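Local coordinates for protein leucine aminopeptidase (Parabacteroides distasonis, PDB 3TC8) that binds zinc and is probably an aminopeptidase or glutaminyl-peptide cyclotransferase of the M28 family of zinc exopeptidases, at residues L233-F239 with K296-T301. Sequence-based numbering, arbitrary orientation.
Sequences LGYGKYF and KAAGQT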
loop_
_atom_site.group_PDB
_atom_site.type_symbol
_atom_site.label_atom_id
_atom_site.label_comp_id
_atom_site.label_asym_id
_atom_site.label_seq_id
_atom_site.Cartn_x
_atom_site.Cartn_y
_atom_site.Cartn_z
ATOM N N LEU A 233 8.784 19.126 -7.193
ATOM C CA LEU A 233 7.895 18.825 -8.325
ATOM C C LEU A 233 6.600 19.596 -8.347
ATOM O O LEU A 233 5.836 19.452 -9.320
ATOM C CB LEU A 233 7.577 17.328 -8.343
ATOM C CG LEU A 233 8.731 16.394 -8.569
ATOM C CD1 LEU A 233 8.287 14.982 -8.317
ATOM C CD2 LEU A 233 9.322 16.587 -9.957
ATOM N N GLY A 234 6.288 20.334 -7.292
ATOM C CA GLY A 234 5.069 21.094 -7.223
ATOM C C GLY A 234 3.886 20.367 -6.575
ATOM O O GLY A 234 2.759 20.814 -6.759
ATOM N N TYR A 235 4.174 19.344 -5.782
ATOM C CA TYR A 235 3.115 18.556 -5.127
ATOM C C TYR A 235 3.020 18.805 -3.647
ATOM O O TYR A 235 2.482 17.994 -2.886
ATOM C CB TYR A 235 3.329 17.080 -5.392
ATOM C CG TYR A 235 3.308 16.708 -6.872
ATOM C CD1 TYR A 235 2.250 17.031 -7.673
ATOM C CD2 TYR A 235 4.357 15.985 -7.451
ATOM C CE1 TYR A 235 2.222 16.693 -9.030
ATOM C CE2 TYR A 235 4.356 15.658 -8.795
ATOM C CZ TYR A 235 3.285 16.014 -9.578
ATOM O OH TYR A 235 3.333 15.698 -10.911
ATOM N N GLY A 236 3.459 19.975 -3.192
ATOM C CA GLY A 236 3.349 20.323 -1.781
ATOM C C GLY A 236 1.965 20.477 -1.235
ATOM O O GLY A 236 1.786 20.392 -0.024
ATOM N N LYS A 237 0.948 20.625 -2.083
ATOM C CA LYS A 237 -0.436 20.649 -1.558
ATOM C C LYS A 237 -0.917 19.267 -1.138
ATOM O O LYS A 237 -1.891 19.152 -0.412
ATOM C CB LYS A 237 -1.404 21.268 -2.513
ATOM C CG LYS A 237 -1.725 20.486 -3.695
ATOM C CD LYS A 237 -2.369 21.408 -4.723
ATOM C CE LYS A 237 -3.014 20.647 -5.863
ATOM N NZ LYS A 237 -4.362 20.185 -5.459
ATOM N N TYR A 238 -0.220 18.228 -1.597
ATOM C CA TYR A 238 -0.442 16.863 -1.175
ATOM C C TYR A 238 0.519 16.411 -0.097
ATOM O O TYR A 238 0.100 15.812 0.881
ATOM C CB TYR A 238 -0.371 15.882 -2.366
ATOM C CG TYR A 238 -1.438 16.115 -3.392
ATOM C CD1 TYR A 238 -2.724 15.618 -3.200
ATOM C CD2 TYR A 238 -1.209 16.904 -4.497
ATOM C CE1 TYR A 238 -3.721 15.867 -4.139
ATOM C CE2 TYR A 238 -2.209 17.151 -5.428
ATOM C CZ TYR A 238 -3.462 16.668 -5.226
ATOM O OH TYR A 238 -4.445 16.943 -6.158
ATOM N N PHE A 239 1.818 16.655 -0.283
ATOM C CA PHE A 239 2.827 16.298 0.701
ATOM C C PHE A 239 3.032 17.453 1.643
ATOM O O PHE A 239 3.874 18.326 1.416
ATOM C CB PHE A 239 4.122 15.890 0.001
ATOM C CG PHE A 239 4.029 14.565 -0.704
ATOM C CD1 PHE A 239 3.488 14.450 -1.980
ATOM C CD2 PHE A 239 4.536 13.410 -0.124
ATOM C CE1 PHE A 239 3.400 13.228 -2.626
ATOM C CE2 PHE A 239 4.456 12.211 -0.753
ATOM C CZ PHE A 239 3.902 12.130 -1.993
ATOM N N LYS A 296 -1.292 10.998 -9.323
ATOM C CA LYS A 296 -0.130 11.573 -9.995
ATOM C C LYS A 296 0.874 12.106 -8.994
ATOM O O LYS A 296 2.092 11.895 -9.130
ATOM C CB LYS A 296 -0.598 12.681 -10.945
ATOM C CG LYS A 296 0.547 13.384 -11.693
ATOM C CD LYS A 296 1.354 12.484 -12.583
ATOM C CE LYS A 296 2.212 13.277 -13.523
ATOM N NZ LYS A 296 3.126 12.441 -14.347
ATOM N N ALA A 297 0.403 12.856 -8.003
ATOM C CA ALA A 297 1.310 13.453 -7.018
ATOM C C ALA A 297 2.089 12.363 -6.283
ATOM O O ALA A 297 3.299 12.455 -6.123
ATOM C CB ALA A 297 0.526 14.314 -6.039
ATOM N N ALA A 298 1.385 11.326 -5.806
ATOM C CA ALA A 298 2.055 10.250 -5.115
ATOM C C ALA A 298 3.020 9.522 -6.006
ATOM O O ALA A 298 4.179 9.245 -5.647
ATOM C CB ALA A 298 1.029 9.316 -4.490
ATOM N N GLY A 299 2.538 9.108 -7.171
ATOM C CA GLY A 299 3.323 8.272 -8.032
ATOM C C GLY A 299 4.529 8.953 -8.647
ATOM O O GLY A 299 5.599 8.318 -8.735
ATOM N N GLN A 300 4.345 10.178 -9.108
ATOM C CA GLN A 300 5.466 10.878 -9.712
ATOM C C GLN A 300 6.539 11.168 -8.673
ATOM O O GLN A 300 7.730 11.123 -9.008
ATOM C CB GLN A 300 4.979 12.162 -10.403
ATOM C CG GLN A 300 6.052 12.744 -11.339
ATOM C CD GLN A 300 6.345 11.828 -12.480
ATOM O OE1 GLN A 300 5.424 11.374 -13.154
ATOM N NE2 GLN A 300 7.606 11.478 -12.691
ATOM N N THR A 301 6.138 11.488 -7.456
ATOM C CA THR A 301 7.117 11.710 -6.383
ATOM C C THR A 301 7.940 10.460 -6.137
ATOM O O THR A 301 9.174 10.512 -6.019
ATOM C CB THR A 301 6.422 12.225 -5.108
ATOM O OG1 THR A 301 5.802 13.469 -5.375
ATOM C CG2 THR A 301 7.384 12.354 -3.926
#
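Tyr235 lies against Ala297, their CA atoms 5.7 Å apart, where the loop after helix 213-233 passes over helix 292-308. A Schellman motif ends helix 213-233, with Gly234 at positive phi. This is buried packing within the M28 peptidase fold, away from the zinc site. No hydrogen bond crosses it.

The Tyr235 ring lies flat on the helix. Ala297 CA makes a CH-pi contact 3.7 Å from the ring centroid, 9° off the normal. Leu233 O sits over the opposite face, so the ring lies between its own chain and the helix. Tyr235 CG is anti to the carbonyl carbon (chi1 -60°), which directs the ring toward the helix and brings OH within 3.7 Å of Lys296 CG. Tyr235 CE2 lies 3.9 Å from Gln300 CB. An alanine in place of Tyr235 would probably leave Ala297 CA without its aromatic cover and open a gap beside Lys296 and Gln300.

Ala297 CB touches both tyrosine rings, Tyr238 CD2 at 3.5 Å and Tyr235 CD1 at 3.6 Å. Phe239 carries Thr301 CG2 over one face and meets Ala297 O at its edge. Its ring also makes edge-to-face contacts with Phe209 and Trp227. Lys296 NZ donates a hydrogen bond to Gln300 OE1 and forms a salt bridge with Asp21, tying the helix to the N-terminal segment. Thr301 OG1 donates to Ala297 O at 2.8 Å, with a C=O...donor angle of 161°.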